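PDB 3VX6: E1 from Kluyveromyces marxianus, which is the N-terminal domain of Atg7, the E1-like enzyme that activates ATG12 and ATG8 for their conjugation in autophagy and the Cvt pathway. Local coordinates for residues A[38-43]-A[83-88]; A[156-161]-A[242-247]; A[204-209]-A[237-242]. All coordinates share one frame; numbering follows the deposited sequence.

Contact 1. Residues A[38-43]-A[83-88]; sequences DSDEKA and LLNFNT
D40 and N85 lie side by side with their ends pointing the same way, and they make the tight, buried half of this contact. The carboxylate and amide planes are only 19° apart, and N85 ND2 donates to D40 OD2 at 2.7 Å, meeting that oxygen nearly along its C-O bond. Both residues leave the sheet on the same face, and N85 CG, anti to its backbone N (chi1 -179°), is carried alongside the acid. The other end of the amide, OD1, bonds to S127 OG on strand 123-130, so the amide is held from both ends and its flip is fixed. The second carboxylate oxygen, D40 OD1, forms a salt bridge with K42 NZ at 3.5 Å. L27 and K31 of helix 21-33 pack on this face. An alanine in place of D40 would probably leave N85 ND2 without its acceptor and K42 NZ without its carboxylate mate. Behind the pair, the backbones exchange two bonds, D40 N to N85 O at 2.8 Å and N85 N to D40 O at 2.6 Å.

The opposite face is looser. E41 reaches outward toward solvent, its OE1 coming no nearer to L84 than 4.1 Å, at CG. L84 instead lays CD2 against S39 CB at 3.6 Å and over one face of the F86 ring, offset toward the rim. S39 OG sits 3.7 Å from F86 CD1. Further on, N87 leans back toward 38-43, its ND2 beside D38 CA and bonded to L37 O just upstream.

Strand 40-47 thus runs antiparallel to strand 78-86, which pairs in parallel with strand 123-130 on its other side: the arrangement of a mixed beta sheet whose end strand is held to its neighbour by main-chain bonds and one buried acid-amide pair.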
# COMPACT_ATOMS: atom_id res chain seq x y z
N ASP A 38 -14.31 22.90 -1.14
CA ASP A 38 -12.91 22.68 -1.43
C ASP A 38 -12.75 21.18 -1.68
O ASP A 38 -13.73 20.45 -1.71
CB ASP A 38 -12.03 23.09 -0.25
CG ASP A 38 -11.47 24.49 -0.40
OD1 ASP A 38 -10.83 24.76 -1.44
OD2 ASP A 38 -11.66 25.32 0.52
N SER A 39 -11.52 20.73 -1.84
CA SER A 39 -11.28 19.32 -2.07
C SER A 39 -11.26 18.56 -0.75
O SER A 39 -10.58 18.95 0.20
CB SER A 39 -9.96 19.16 -2.83
OG SER A 39 -10.04 19.84 -4.07
N ASP A 40 -12.03 17.49 -0.68
CA ASP A 40 -12.13 16.68 0.53
C ASP A 40 -10.91 15.78 0.69
O ASP A 40 -10.57 15.03 -0.22
CB ASP A 40 -13.38 15.79 0.48
CG ASP A 40 -14.63 16.54 0.01
OD1 ASP A 40 -15.22 17.30 0.81
OD2 ASP A 40 -15.00 16.36 -1.17
N GLU A 41 -10.26 15.87 1.85
CA GLU A 41 -9.09 15.06 2.15
C GLU A 41 -9.44 14.20 3.37
O GLU A 41 -9.14 14.56 4.51
CB GLU A 41 -7.89 15.97 2.42
CG GLU A 41 -6.53 15.35 2.16
CD GLU A 41 -5.44 16.41 1.98
OE1 GLU A 41 -5.38 17.03 0.89
OE2 GLU A 41 -4.66 16.64 2.93
N LYS A 42 -10.10 13.07 3.11
CA LYS A 42 -10.55 12.15 4.15
C LYS A 42 -9.63 10.97 4.35
O LYS A 42 -8.90 10.57 3.45
CB LYS A 42 -11.94 11.59 3.82
CG LYS A 42 -13.13 12.27 4.51
CD LYS A 42 -13.66 13.45 3.72
CE LYS A 42 -14.78 14.15 4.48
NZ LYS A 42 -15.34 15.32 3.72
N ALA A 43 -9.67 10.41 5.55
CA ALA A 43 -8.87 9.24 5.84
C ALA A 43 -9.76 8.05 5.54
O ALA A 43 -10.92 8.03 5.92
CB ALA A 43 -8.45 9.23 7.30
N LEU A 83 -8.15 9.91 1.11
CA LEU A 83 -8.89 10.30 -0.08
C LEU A 83 -8.70 11.80 -0.32
O LEU A 83 -8.63 12.59 0.61
CB LEU A 83 -10.37 9.97 0.08
CG LEU A 83 -11.35 10.61 -0.92
CD1 LEU A 83 -11.12 10.06 -2.31
CD2 LEU A 83 -12.78 10.34 -0.46
N LEU A 84 -8.58 12.17 -1.58
CA LEU A 84 -8.45 13.55 -1.96
C LEU A 84 -9.52 13.77 -3.03
O LEU A 84 -9.26 13.66 -4.22
CB LEU A 84 -7.07 13.84 -2.55
CG LEU A 84 -6.65 15.32 -2.62
CD1 LEU A 84 -5.78 15.52 -3.84
CD2 LEU A 84 -7.85 16.24 -2.70
N ASN A 85 -10.74 14.06 -2.60
CA ASN A 85 -11.82 14.30 -3.53
C ASN A 85 -11.83 15.73 -4.06
O ASN A 85 -12.15 16.67 -3.32
CB ASN A 85 -13.18 14.02 -2.88
CG ASN A 85 -14.34 14.24 -3.84
OD1 ASN A 85 -14.50 13.47 -4.79
ND2 ASN A 85 -15.12 15.29 -3.62
N PHE A 86 -11.50 15.89 -5.33
CA PHE A 86 -11.50 17.19 -5.99
C PHE A 86 -12.95 17.69 -6.16
O PHE A 86 -13.89 16.90 -6.28
CB PHE A 86 -10.81 17.10 -7.34
CG PHE A 86 -9.34 16.89 -7.23
CD1 PHE A 86 -8.52 17.92 -6.78
CD2 PHE A 86 -8.78 15.65 -7.50
CE1 PHE A 86 -7.16 17.72 -6.59
CE2 PHE A 86 -7.42 15.43 -7.33
CZ PHE A 86 -6.61 16.48 -6.86
N ASN A 87 -13.11 19.01 -6.15
CA ASN A 87 -14.42 19.62 -6.26
C ASN A 87 -14.88 19.82 -7.69
O ASN A 87 -16.07 19.98 -7.95
CB ASN A 87 -14.45 20.95 -5.50
CG ASN A 87 -13.19 21.80 -5.72
OD1 ASN A 87 -12.22 21.35 -6.35
ND2 ASN A 87 -13.21 23.02 -5.19
N THR A 88 -13.94 19.80 -8.63
CA THR A 88 -14.32 19.98 -10.02
C THR A 88 -13.63 18.94 -10.87
O THR A 88 -12.53 18.48 -10.53
CB THR A 88 -13.96 21.39 -10.55
OG1 THR A 88 -12.66 21.37 -11.15
CG2 THR A 88 -13.97 22.40 -9.42

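Contact 2. Residues A[156-161]-A[242-247]; sequences SSKVIA and SFEAEI
K158 O takes the backbone N-H of E244 at 2.5 Å, with the hydrogen nearly in line at 160°. The two residues face each other as a hydrogen-bonded pair, and their side chains rise side by side from the same face. Both run extended beyond CG, and a methylene meets the carboxylate: K158 CE lies 3.2 Å from E244 OE2. The salt bridge from K158 NZ to that same oxygen is long, at 3.7 Å. The stronger partner of the acid is K198, which forms a salt bridge with the other oxygen, E244 OE1; K158 is only a long second one.

Past the end of strand 151-159 the pairing carries on, I160 N donating to S242 O at 2.7 Å from well above the carbonyl plane. The I160 side chain lies across the backbone of F243 and E244: CG1 is anti to the carbonyl carbon (chi1 -66°), and CD1 beyond it settles 3.4 Å from F243 C and 3.7 Å from E244 CB. The side chain also touches C234 on the next strand.

On the other face, S157 and A245 form a non-hydrogen-bonded pair, their CB atoms 3.8 Å apart. S157 CB also comes to the edge of the F243 ring, near its plane, 3.9 Å from CD2, while that ring meets F235 of strand 231-236.

This is the pairing of an outermost strand, 151-159, with 243-250 in a six-stranded mixed sheet: regular antiparallel exchange, with S156, K158, E244 and E246 on one face and the S157-A245 pair on the other.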
# COMPACT_ATOMS: atom_id res chain seq x y z
N SER A 156 17.72 -14.57 -3.34
CA SER A 156 17.27 -15.86 -2.82
C SER A 156 15.84 -15.81 -2.26
O SER A 156 15.37 -14.77 -1.80
CB SER A 156 18.24 -16.32 -1.73
OG SER A 156 17.61 -17.20 -0.81
N SER A 157 15.15 -16.95 -2.32
CA SER A 157 13.80 -17.03 -1.77
C SER A 157 13.46 -18.46 -1.41
O SER A 157 13.92 -19.41 -2.05
CB SER A 157 12.74 -16.49 -2.74
OG SER A 157 12.41 -17.41 -3.76
N LYS A 158 12.67 -18.62 -0.36
CA LYS A 158 12.25 -19.93 0.09
C LYS A 158 10.81 -19.82 0.53
O LYS A 158 10.36 -18.75 0.92
CB LYS A 158 13.13 -20.42 1.24
CG LYS A 158 13.13 -19.51 2.45
CD LYS A 158 14.08 -20.04 3.53
CE LYS A 158 14.23 -19.02 4.66
NZ LYS A 158 15.23 -19.41 5.70
N VAL A 159 10.09 -20.93 0.47
CA VAL A 159 8.70 -20.96 0.88
C VAL A 159 8.63 -20.78 2.39
O VAL A 159 9.55 -21.15 3.11
CB VAL A 159 8.03 -22.30 0.51
CG1 VAL A 159 6.53 -22.22 0.77
CG2 VAL A 159 8.31 -22.64 -0.95
N ILE A 160 7.56 -20.18 2.86
CA ILE A 160 7.39 -19.98 4.28
C ILE A 160 6.17 -20.77 4.73
O ILE A 160 5.13 -20.77 4.05
CB ILE A 160 7.15 -18.52 4.62
CG1 ILE A 160 8.39 -17.70 4.30
CG2 ILE A 160 6.81 -18.37 6.09
CD1 ILE A 160 8.21 -16.23 4.60
N ALA A 161 6.30 -21.45 5.86
CA ALA A 161 5.21 -22.23 6.42
C ALA A 161 4.35 -21.28 7.23
O ALA A 161 4.81 -20.71 8.22
CB ALA A 161 5.75 -23.33 7.32
N SER A 242 3.11 -18.00 0.61
CA SER A 242 4.08 -17.28 1.45
C SER A 242 5.52 -17.74 1.21
O SER A 242 5.82 -18.94 1.24
CB SER A 242 3.72 -17.42 2.93
OG SER A 242 2.82 -18.49 3.14
N PHE A 243 6.40 -16.77 0.97
CA PHE A 243 7.81 -17.07 0.72
C PHE A 243 8.72 -15.99 1.29
O PHE A 243 8.32 -14.83 1.41
CB PHE A 243 8.07 -17.15 -0.79
CG PHE A 243 7.98 -15.82 -1.49
CD1 PHE A 243 6.74 -15.19 -1.67
CD2 PHE A 243 9.13 -15.18 -1.97
CE1 PHE A 243 6.66 -13.96 -2.31
CE2 PHE A 243 9.05 -13.95 -2.61
CZ PHE A 243 7.82 -13.34 -2.78
N GLU A 244 9.94 -16.36 1.64
CA GLU A 244 10.91 -15.41 2.16
C GLU A 244 11.87 -15.12 1.02
O GLU A 244 12.18 -16.00 0.23
CB GLU A 244 11.69 -16.01 3.34
CG GLU A 244 12.78 -15.09 3.86
CD GLU A 244 13.55 -15.69 5.03
OE1 GLU A 244 12.92 -15.98 6.07
OE2 GLU A 244 14.78 -15.86 4.91
N ALA A 245 12.34 -13.88 0.93
CA ALA A 245 13.26 -13.54 -0.14
C ALA A 245 14.40 -12.60 0.28
O ALA A 245 14.24 -11.72 1.12
CB ALA A 245 12.50 -12.95 -1.30
N GLU A 246 15.56 -12.83 -0.31
CA GLU A 246 16.73 -12.01 -0.05
C GLU A 246 16.84 -11.09 -1.26
O GLU A 246 16.88 -11.56 -2.40
CB GLU A 246 17.96 -12.89 0.05
CG GLU A 246 19.16 -12.19 0.58
CD GLU A 246 20.33 -13.11 0.69
OE1 GLU A 246 21.27 -12.76 1.44
OE2 GLU A 246 20.31 -14.18 0.04
N ILE A 247 16.90 -9.79 -1.03
CA ILE A 247 16.92 -8.86 -2.15
C ILE A 247 18.10 -7.91 -2.18
O ILE A 247 18.62 -7.48 -1.14
CB ILE A 247 15.59 -8.05 -2.16
CG1 ILE A 247 14.42 -9.00 -2.40
CG2 ILE A 247 15.62 -6.98 -3.21
CD1 ILE A 247 13.12 -8.50 -1.85

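Contact 3. Residues A[204-209]-A[237-242]; sequences FSHLKD and RSDESS
A type I beta turn, R237 to E240, lies against the loop that follows strand 198-202, at the point where two parallel neighbouring strands of the sheet, 198-202 and 231-236, both run out; helix 215-225 joins them in a beta-alpha-beta crossover. R237 does most of the bridging. The chain is bent at chi2, and its guanidinium meets a single backbone oxygen end-on: NH1 reaches L207 O at 2.9 Å and NH2 reaches it at 3.0 Å. That oxygen lies in the guanidinium plane, but the two donors use it differently, NH2 coming within the carbonyl plane and NH1 from far above it. NH1 also donates to S241 OG at 2.8 Å, and NH2 forms a salt bridge with D203. With an acid and several oxygens around it, the buried guanidinium is likely to stay charged. Over one of its faces passes the backbone of S205 and H206. The loop braces itself too, S205 OG accepting from L207 N in an ST turn and bonding to I210 O.

The second meeting is H206 with D239. D239 CB sits over the centre of the imidazole, 3.6 Å from the ring centroid and 9° off its normal, a CH-pi contact. The carboxylate continues over H206 with its plane only 7° from that of the ring. D239 has CG anti to its backbone N (chi1 -161°), which puts CG close to H206 CG and ND1. H206 CD2 meets the R237 chain at CG, 3.4 Å away, and the ring also stacks with F53. S238 OG turns elsewhere, to L50 O.

At the far end a water links the two loops: it accepts from D209 N at 2.6 Å and donates to S241 O at 2.8 Å and to D209 OD1.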
# COMPACT_ATOMS: atom_id res chain seq x y z
N PHE A 204 0.71 -8.07 -0.17
CA PHE A 204 -0.55 -7.65 -0.77
C PHE A 204 -0.71 -8.34 -2.09
O PHE A 204 -1.56 -7.98 -2.90
CB PHE A 204 -0.57 -6.14 -0.98
CG PHE A 204 -0.66 -5.37 0.28
CD1 PHE A 204 -0.86 -6.02 1.49
CD2 PHE A 204 -0.56 -3.99 0.27
CE1 PHE A 204 -0.95 -5.30 2.67
CE2 PHE A 204 -0.65 -3.27 1.44
CZ PHE A 204 -0.84 -3.92 2.65
N SER A 205 0.13 -9.32 -2.34
CA SER A 205 0.00 -10.05 -3.57
C SER A 205 0.00 -11.51 -3.21
O SER A 205 0.68 -11.92 -2.26
CB SER A 205 1.17 -9.73 -4.51
OG SER A 205 1.04 -10.42 -5.74
N HIS A 206 -0.80 -12.29 -3.92
CA HIS A 206 -0.89 -13.72 -3.73
C HIS A 206 -0.31 -14.32 -5.00
O HIS A 206 -0.36 -15.54 -5.20
CB HIS A 206 -2.33 -14.19 -3.58
CG HIS A 206 -2.83 -14.14 -2.17
ND1 HIS A 206 -4.10 -14.56 -1.83
CD2 HIS A 206 -2.25 -13.70 -1.04
CE1 HIS A 206 -4.28 -14.37 -0.53
NE2 HIS A 206 -3.17 -13.84 -0.03
N LEU A 207 0.22 -13.45 -5.86
CA LEU A 207 0.85 -13.88 -7.09
C LEU A 207 2.10 -14.66 -6.71
O LEU A 207 2.83 -14.25 -5.81
CB LEU A 207 1.22 -12.68 -7.96
CG LEU A 207 0.06 -12.06 -8.74
CD1 LEU A 207 0.57 -10.92 -9.59
CD2 LEU A 207 -0.61 -13.11 -9.62
N LYS A 208 2.32 -15.78 -7.37
CA LYS A 208 3.49 -16.60 -7.06
C LYS A 208 4.78 -15.79 -7.18
O LYS A 208 5.15 -15.32 -8.26
CB LYS A 208 3.54 -17.83 -7.96
N ASP A 209 5.45 -15.63 -6.04
CA ASP A 209 6.72 -14.94 -5.91
C ASP A 209 6.80 -13.51 -6.40
O ASP A 209 7.88 -12.94 -6.52
CB ASP A 209 7.83 -15.76 -6.56
CG ASP A 209 8.04 -17.08 -5.85
OD1 ASP A 209 7.89 -17.12 -4.61
OD2 ASP A 209 8.37 -18.07 -6.54
N ARG A 237 1.54 -15.18 3.07
CA ARG A 237 0.28 -15.25 2.36
C ARG A 237 -0.60 -16.35 2.96
O ARG A 237 -0.12 -17.44 3.27
CB ARG A 237 0.51 -15.55 0.87
CG ARG A 237 0.93 -14.37 -0.02
CD ARG A 237 2.45 -14.23 -0.14
NE ARG A 237 2.82 -13.27 -1.18
CZ ARG A 237 2.85 -13.55 -2.49
NH1 ARG A 237 2.52 -14.75 -2.92
NH2 ARG A 237 3.20 -12.61 -3.36
N SER A 238 -1.88 -16.07 3.12
CA SER A 238 -2.78 -17.09 3.65
C SER A 238 -2.96 -18.09 2.50
O SER A 238 -3.49 -19.18 2.66
CB SER A 238 -4.11 -16.46 4.05
OG SER A 238 -4.65 -15.71 2.98
N ASP A 239 -2.47 -17.68 1.34
CA ASP A 239 -2.54 -18.41 0.08
C ASP A 239 -1.73 -19.71 -0.05
O ASP A 239 -2.00 -20.51 -0.95
CB ASP A 239 -2.08 -17.45 -1.03
CG ASP A 239 -2.50 -17.89 -2.40
OD1 ASP A 239 -1.75 -17.64 -3.37
OD2 ASP A 239 -3.60 -18.47 -2.51
N GLU A 240 -0.75 -19.93 0.83
CA GLU A 240 0.15 -21.09 0.75
C GLU A 240 1.32 -20.61 -0.10
O GLU A 240 2.33 -21.30 -0.25
CB GLU A 240 -0.49 -22.29 0.03
CG GLU A 240 -1.69 -22.88 0.71
CD GLU A 240 -1.43 -23.21 2.16
OE1 GLU A 240 -0.52 -24.02 2.42
OE2 GLU A 240 -2.12 -22.63 3.03
N SER A 241 1.16 -19.41 -0.65
CA SER A 241 2.17 -18.79 -1.50
C SER A 241 3.22 -18.01 -0.72
O SER A 241 4.11 -17.41 -1.32
CB SER A 241 1.49 -17.84 -2.49
OG SER A 241 0.94 -16.73 -1.82
N SER A 242 3.11 -18.00 0.61
CA SER A 242 4.08 -17.28 1.45
C SER A 242 5.52 -17.74 1.21
O SER A 242 5.82 -18.94 1.24
CB SER A 242 3.72 -17.42 2.93
OG SER A 242 2.82 -18.49 3.14
O HOH W 1 4.86 -17.07 -3.95

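In the fold
Contact 1 stands apart, about 40 Å from contact 2 and about 33 Å from contact 3 between centres, in another sheet from contact 2 and across the chain's centre from both. Contacts 2 and 3 are neighbours, centres about 11 Å apart. They share S242, and the F243 ring packs on both D209 and R237. Contact 2 joins two strands of a sheet; contact 3 joins loops at strand ends of that sheet. All three are partly buried. The strand pairs rest on main-chain bonds, with an acid-amide pair buried in contact 1 and lysine-glutamate charges near solvent in contact 2; contact 3 has no strand pairing and relies on a buried arginine, a histidine face and a water.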